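Local coordinates for protein putative mandelate racemase (Salmonella typhimurium, PDB 2O56) that is of unknown function but belongs to the enolase superfamily, binds magnesium and may act as a hydro-lyase, at residues A[256-261]-A[288-293]; A[243-248]-A[344-349]. One frame throughout, in Å; residues are numbered along the deposited sequence.

Overall arrangement
Both contacts are buried in the barrel domain, with centres about 14 Å apart, yet they sit at different depths. Contact 2 lies about 11 Å from the centre of the chain and spans the barrel interior, bringing together the segments that lead into strands 246-247 and 347-350. Contact 1, about 19 Å out, lies on the outer layer, where helix 255-264 meets the segment leading into strand 292-293. Helix 255-264 is the next helix after strand 246-247, and V292 packs on Y245, so the two are continuous. Contact 1 is van der Waals packing with polar groups satisfied nearby; contact 2 grades from aromatic and aliphatic packing to carboxylates, water and magnesium.

Contact 1 of 2, residues A[256-261]-A[288-293]; sequences AQMKQV and GSLSVI
M258 and S289 meet where helix 255-264 lies against the chain just beyond helix 277-286. The packing around M258 is largely apolar. Its side chain leaves with CG anti to the backbone N (chi1 -162°) and bends at chi2 and chi3, which brings CG and SD against L290 CD2. M258 CG touches L290 CD2 at 3.7 Å, and M258 SD lies 3.9 Å from the same methyl. The two side chains cross at about a right angle, and L290 touches M258 through CD2. F284 touches both side chains, and A271 of strand 269-271 also touches both.

S289 brings the backbones together, its CA only 4.5 Å from that of K259. S289 CB presses on the helix main chain, 3.5 Å from K259 N, and S289 OG lies 3.6 Å from M258 CG. No hydrogen bond joins the two segments.

The polar groups look instead to N287, just before the second segment. S289 OG sits between its own backbone N and carbonyl carbon (chi1 55°) and is hydrogen-bonded to N287 OD1. K259 curls round the flank of the contact and hydrogen-bonds through NZ to N287 O. Its positive charge thus lies near the C-terminal end of helix 277-286, where it would probably be favourable to the helix dipole. G288 has positive phi (71°) and is where the chain leaves that helix.

The side chain of M258 is about 6 Å from that of E248, a magnesium-binding residue that does not bind the ion in this chain, and about 11 Å from the bound magnesium; the packing is therefore near the site but not part of it. A helix leaning on the turn between the next helix and its following strand is the outer-layer packing of a TIM-type barrel, here the modified (beta/alpha)7beta barrel of the enolase superfamily.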
loop_
_atom_site.group_PDB
_atom_site.type_symbol
_atom_site.label_atom_id
_atom_site.label_comp_id
_atom_site.label_asym_id
_atom_site.label_seq_id
_atom_site.Cartn_x
_atom_site.Cartn_y
_atom_site.Cartn_z
ATOM N N ALA A 256 2.614 5.160 14.037
ATOM C CA ALA A 256 1.324 5.289 13.346
ATOM C C ALA A 256 0.370 6.179 14.116
ATOM O O ALA A 256 -0.511 6.799 13.518
ATOM C CB ALA A 256 0.687 3.919 13.082
ATOM N N GLN A 257 0.557 6.245 15.438
ATOM C CA GLN A 257 -0.271 7.082 16.299
ATOM C C GLN A 257 -0.005 8.565 16.023
ATOM O O GLN A 257 -0.939 9.358 15.932
ATOM C CB GLN A 257 -0.048 6.764 17.785
ATOM C CG GLN A 257 -0.217 5.299 18.177
ATOM C CD GLN A 257 -1.440 4.634 17.593
ATOM O OE1 GLN A 257 -1.359 3.540 17.038
ATOM N NE2 GLN A 257 -2.582 5.276 17.729
ATOM N N MET A 258 1.269 8.931 15.877
ATOM C CA MET A 258 1.633 10.287 15.419
ATOM C C MET A 258 0.988 10.662 14.082
ATOM O O MET A 258 0.504 11.792 13.896
ATOM C CB MET A 258 3.159 10.444 15.334
ATOM C CG MET A 258 3.652 11.911 15.302
ATOM S SD MET A 258 3.611 12.754 16.904
ATOM C CE MET A 258 4.819 11.801 17.827
ATOM N N LYS A 259 1.020 9.721 13.140
ATOM C CA LYS A 259 0.333 9.879 11.861
ATOM C C LYS A 259 -1.176 10.077 12.031
ATOM O O LYS A 259 -1.770 10.932 11.361
ATOM C CB LYS A 259 0.655 8.710 10.934
ATOM C CG LYS A 259 0.193 8.842 9.481
ATOM C CD LYS A 259 0.464 10.188 8.871
ATOM C CE LYS A 259 -0.066 10.253 7.437
ATOM N NZ LYS A 259 0.336 9.070 6.626
ATOM N N GLN A 260 -1.790 9.324 12.939
ATOM C CA GLN A 260 -3.220 9.493 13.190
ATOM C C GLN A 260 -3.535 10.914 13.708
ATOM O O GLN A 260 -4.501 11.515 13.269
ATOM C CB GLN A 260 -3.743 8.396 14.126
ATOM C CG GLN A 260 -5.227 8.476 14.501
ATOM C CD GLN A 260 -6.193 8.061 13.399
ATOM O OE1 GLN A 260 -5.796 7.680 12.300
ATOM N NE2 GLN A 260 -7.486 8.140 13.704
ATOM N N VAL A 261 -2.700 11.453 14.600
ATOM C CA VAL A 261 -2.880 12.828 15.085
ATOM C C VAL A 261 -2.732 13.827 13.922
ATOM O O VAL A 261 -3.584 14.682 13.738
ATOM C CB VAL A 261 -1.936 13.175 16.296
ATOM C CG1 VAL A 261 -2.199 14.625 16.829
ATOM C CG2 VAL A 261 -2.171 12.200 17.440
ATOM N N GLY A 288 5.190 10.818 7.152
ATOM C CA GLY A 288 4.761 12.220 6.945
ATOM C C GLY A 288 4.073 12.854 8.137
ATOM O O GLY A 288 3.387 13.878 7.994
ATOM N N SER A 289 4.275 12.296 9.331
ATOM C CA SER A 289 3.544 12.808 10.528
ATOM C C SER A 289 4.083 14.110 11.127
ATOM O O SER A 289 3.317 14.931 11.651
ATOM C CB SER A 289 3.460 11.743 11.624
ATOM O OG SER A 289 4.747 11.253 11.979
ATOM N N LEU A 290 5.400 14.301 11.065
ATOM C CA LEU A 290 6.047 15.440 11.739
ATOM C C LEU A 290 6.320 16.537 10.734
ATOM O O LEU A 290 6.682 16.248 9.607
ATOM C CB LEU A 290 7.353 15.000 12.437
ATOM C CG LEU A 290 7.205 13.943 13.549
ATOM C CD1 LEU A 290 8.539 13.698 14.211
ATOM C CD2 LEU A 290 6.170 14.450 14.566
ATOM N N SER A 291 6.127 17.793 11.134
ATOM C CA SER A 291 6.547 18.932 10.332
ATOM C C SER A 291 7.836 19.527 10.876
ATOM O O SER A 291 8.650 20.059 10.125
ATOM C CB SER A 291 5.462 20.034 10.345
ATOM O OG SER A 291 4.299 19.611 9.654
ATOM N N VAL A 292 7.984 19.478 12.198
ATOM C CA VAL A 292 9.153 20.037 12.892
ATOM C C VAL A 292 9.770 18.923 13.734
ATOM O O VAL A 292 9.053 18.246 14.458
ATOM C CB VAL A 292 8.752 21.225 13.817
ATOM C CG1 VAL A 292 9.944 21.701 14.714
ATOM C CG2 VAL A 292 8.217 22.386 12.988
ATOM N N ILE A 293 11.087 18.729 13.622
ATOM C CA ILE A 293 11.774 17.733 14.440
ATOM C C ILE A 293 12.603 18.386 15.547
ATOM O O ILE A 293 13.150 19.482 15.371
ATOM C CB ILE A 293 12.598 16.731 13.592
ATOM C CG1 ILE A 293 13.725 17.444 12.854
ATOM C CG2 ILE A 293 11.667 15.958 12.603
ATOM C CD1 ILE A 293 14.868 16.506 12.493
#

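Contact 2 of 2, residues A[243-248]-A[344-349]; sequences IFYYEE and FVIHEL. With MG (magnesium ion), chain I.
F244 and I346 have the closest backbones here, yet their CA atoms are 10.8 Å apart, so the two segments face each other across the barrel interior and meet through side chains, water and the magnesium ion, with no backbone pairing. At the apolar end V345 CG2 comes obliquely on the F244 ring, 4.0 Å from CZ. I346 CG2 lies near the planes of both aromatic rings, at their edges, and is 3.3 Å from Y245 OH. That hydroxyl is hydrogen-bonded to Q321. P192 of a neighbouring subunit packs on F244, Y245 and V345.

Toward the metal the chemistry turns polar. E247, extended with CG anti to its backbone N (chi1 173°), binds magnesium through OE2 at 2.2 Å; E221 and E273 are the other protein ligands. Two waters connect this site to E348: metal-bound water 2 donates to E348 OE2 at 3.0 Å, and water 1 donates to E348 OE1 at 2.7 Å and to E247 OE2 at 3.2 Å. K172 forms salt bridges with E247 OE1 and E348 OE2, which probably eases the repulsion between the two carboxylates.

Strand 246-247 is flanked by strands 217-221 and 269-271, whereas strand 347-350 lines up beside 130-135, with helix 328-340 packing on H347.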
loop_
_atom_site.group_PDB
_atom_site.type_symbol
_atom_site.label_atom_id
_atom_site.label_comp_id
_atom_site.label_asym_id
_atom_site.label_seq_id
_atom_site.Cartn_x
_atom_site.Cartn_y
_atom_site.Cartn_z
ATOM N N ILE A 243 -2.009 28.063 16.018
ATOM C CA ILE A 243 -0.888 27.385 16.709
ATOM C C ILE A 243 0.320 27.118 15.779
ATOM O O ILE A 243 0.156 26.589 14.667
ATOM C CB ILE A 243 -1.418 26.092 17.411
ATOM C CG1 ILE A 243 -2.548 26.463 18.371
ATOM C CG2 ILE A 243 -0.315 25.332 18.186
ATOM C CD1 ILE A 243 -2.072 27.342 19.568
ATOM N N PHE A 244 1.522 27.503 16.233
ATOM C CA PHE A 244 2.760 27.483 15.406
ATOM C C PHE A 244 3.171 26.031 15.118
ATOM O O PHE A 244 3.333 25.627 13.965
ATOM C CB PHE A 244 3.891 28.154 16.182
ATOM C CG PHE A 244 5.066 28.561 15.358
ATOM C CD1 PHE A 244 4.910 29.304 14.194
ATOM C CD2 PHE A 244 6.353 28.250 15.788
ATOM C CE1 PHE A 244 6.024 29.692 13.458
ATOM C CE2 PHE A 244 7.477 28.645 15.056
ATOM C CZ PHE A 244 7.303 29.349 13.886
ATOM N N TYR A 245 3.354 25.267 16.184
ATOM C CA TYR A 245 3.234 23.819 16.079
ATOM C C TYR A 245 2.775 23.147 17.359
ATOM O O TYR A 245 2.677 23.785 18.402
ATOM C CB TYR A 245 4.518 23.214 15.516
ATOM C CG TYR A 245 5.832 23.673 16.139
ATOM C CD1 TYR A 245 6.335 23.066 17.283
ATOM C CD2 TYR A 245 6.603 24.675 15.536
ATOM C CE1 TYR A 245 7.548 23.454 17.828
ATOM C CE2 TYR A 245 7.824 25.066 16.080
ATOM C CZ TYR A 245 8.278 24.460 17.227
ATOM O OH TYR A 245 9.488 24.829 17.763
ATOM N N TYR A 246 2.475 21.849 17.267
ATOM C CA TYR A 246 1.803 21.105 18.319
ATOM C C TYR A 246 2.787 20.008 18.726
ATOM O O TYR A 246 3.055 19.127 17.927
ATOM C CB TYR A 246 0.561 20.453 17.701
ATOM C CG TYR A 246 -0.438 19.820 18.662
ATOM C CD1 TYR A 246 -0.588 20.288 19.965
ATOM C CD2 TYR A 246 -1.252 18.757 18.241
ATOM C CE1 TYR A 246 -1.516 19.718 20.827
ATOM C CE2 TYR A 246 -2.194 18.175 19.103
ATOM C CZ TYR A 246 -2.316 18.659 20.389
ATOM O OH TYR A 246 -3.225 18.091 21.239
ATOM N N GLU A 247 3.326 20.072 19.945
ATOM C CA GLU A 247 4.545 19.339 20.312
ATOM C C GLU A 247 4.249 18.076 21.126
ATOM O O GLU A 247 3.505 18.104 22.110
ATOM C CB GLU A 247 5.529 20.247 21.096
ATOM C CG GLU A 247 6.717 19.493 21.643
ATOM C CD GLU A 247 7.780 20.374 22.259
ATOM O OE1 GLU A 247 7.894 21.568 21.896
ATOM O OE2 GLU A 247 8.513 19.860 23.122
ATOM N N GLU A 248 4.842 16.962 20.708
ATOM C CA GLU A 248 4.645 15.679 21.372
ATOM C C GLU A 248 3.202 15.347 21.765
ATOM O O GLU A 248 2.942 15.039 22.933
ATOM C CB GLU A 248 5.542 15.604 22.621
ATOM C CG GLU A 248 7.023 15.416 22.306
ATOM C CD GLU A 248 7.764 14.731 23.424
ATOM O OE1 GLU A 248 7.832 15.323 24.512
ATOM O OE2 GLU A 248 8.276 13.604 23.221
ATOM N N PHE A 344 16.717 25.254 9.963
ATOM C CA PHE A 344 16.432 25.660 11.333
ATOM C C PHE A 344 15.119 26.442 11.342
ATOM O O PHE A 344 14.895 27.235 10.434
ATOM C CB PHE A 344 17.579 26.551 11.821
ATOM C CG PHE A 344 17.288 27.288 13.087
ATOM C CD1 PHE A 344 17.260 26.629 14.307
ATOM C CD2 PHE A 344 17.035 28.656 13.063
ATOM C CE1 PHE A 344 17.007 27.316 15.468
ATOM C CE2 PHE A 344 16.788 29.346 14.228
ATOM C CZ PHE A 344 16.768 28.682 15.425
ATOM N N VAL A 345 14.312 26.264 12.374
ATOM C CA VAL A 345 13.186 27.132 12.661
ATOM C C VAL A 345 13.293 28.065 13.863
ATOM O O VAL A 345 13.180 29.218 13.704
ATOM C CB VAL A 345 11.801 26.448 12.617
ATOM C CG1 VAL A 345 11.724 25.252 13.466
ATOM C CG2 VAL A 345 10.643 27.446 12.950
ATOM N N ILE A 346 13.466 27.517 15.050
ATOM C CA ILE A 346 13.460 28.307 16.284
ATOM C C ILE A 346 14.252 27.589 17.386
ATOM O O ILE A 346 14.459 26.375 17.312
ATOM C CB ILE A 346 12.014 28.738 16.694
ATOM C CG1 ILE A 346 12.019 29.987 17.589
ATOM C CG2 ILE A 346 11.198 27.579 17.258
ATOM C CD1 ILE A 346 10.619 30.621 17.766
ATOM N N HIS A 347 14.763 28.346 18.356
ATOM C CA HIS A 347 15.490 27.794 19.500
ATOM C C HIS A 347 14.608 27.830 20.761
ATOM O O HIS A 347 13.771 28.730 20.923
ATOM C CB HIS A 347 16.797 28.590 19.703
ATOM C CG HIS A 347 17.647 28.132 20.852
ATOM N ND1 HIS A 347 18.746 27.311 20.687
ATOM C CD2 HIS A 347 17.588 28.416 22.177
ATOM C CE1 HIS A 347 19.302 27.083 21.864
ATOM N NE2 HIS A 347 18.615 27.735 22.785
ATOM N N GLU A 348 14.797 26.850 21.644
ATOM C CA GLU A 348 14.019 26.742 22.883
ATOM C C GLU A 348 14.753 27.335 24.081
ATOM O O GLU A 348 15.837 26.879 24.434
ATOM C CB GLU A 348 13.693 25.272 23.190
ATOM C CG GLU A 348 12.969 25.054 24.524
ATOM C CD GLU A 348 12.481 23.617 24.730
ATOM O OE1 GLU A 348 13.102 22.692 24.168
ATOM O OE2 GLU A 348 11.487 23.416 25.471
ATOM N N LEU A 349 14.135 28.307 24.745
ATOM C CA LEU A 349 14.730 28.876 25.957
ATOM C C LEU A 349 13.890 28.656 27.208
ATOM O O LEU A 349 12.778 29.178 27.317
ATOM C CB LEU A 349 15.016 30.370 25.785
ATOM C CG LEU A 349 15.533 31.090 27.036
ATOM C CD1 LEU A 349 17.024 30.917 27.175
ATOM C CD2 LEU A 349 15.172 32.539 26.981
HETATM MG MG MG I . 9.046 19.201 25.155
HETATM O O HOH W 1 11.438 21.157 22.622
HETATM O O HOH W 2 10.661 20.548 25.867
HETATM O O HOH W 3 7.341 17.500 25.160
#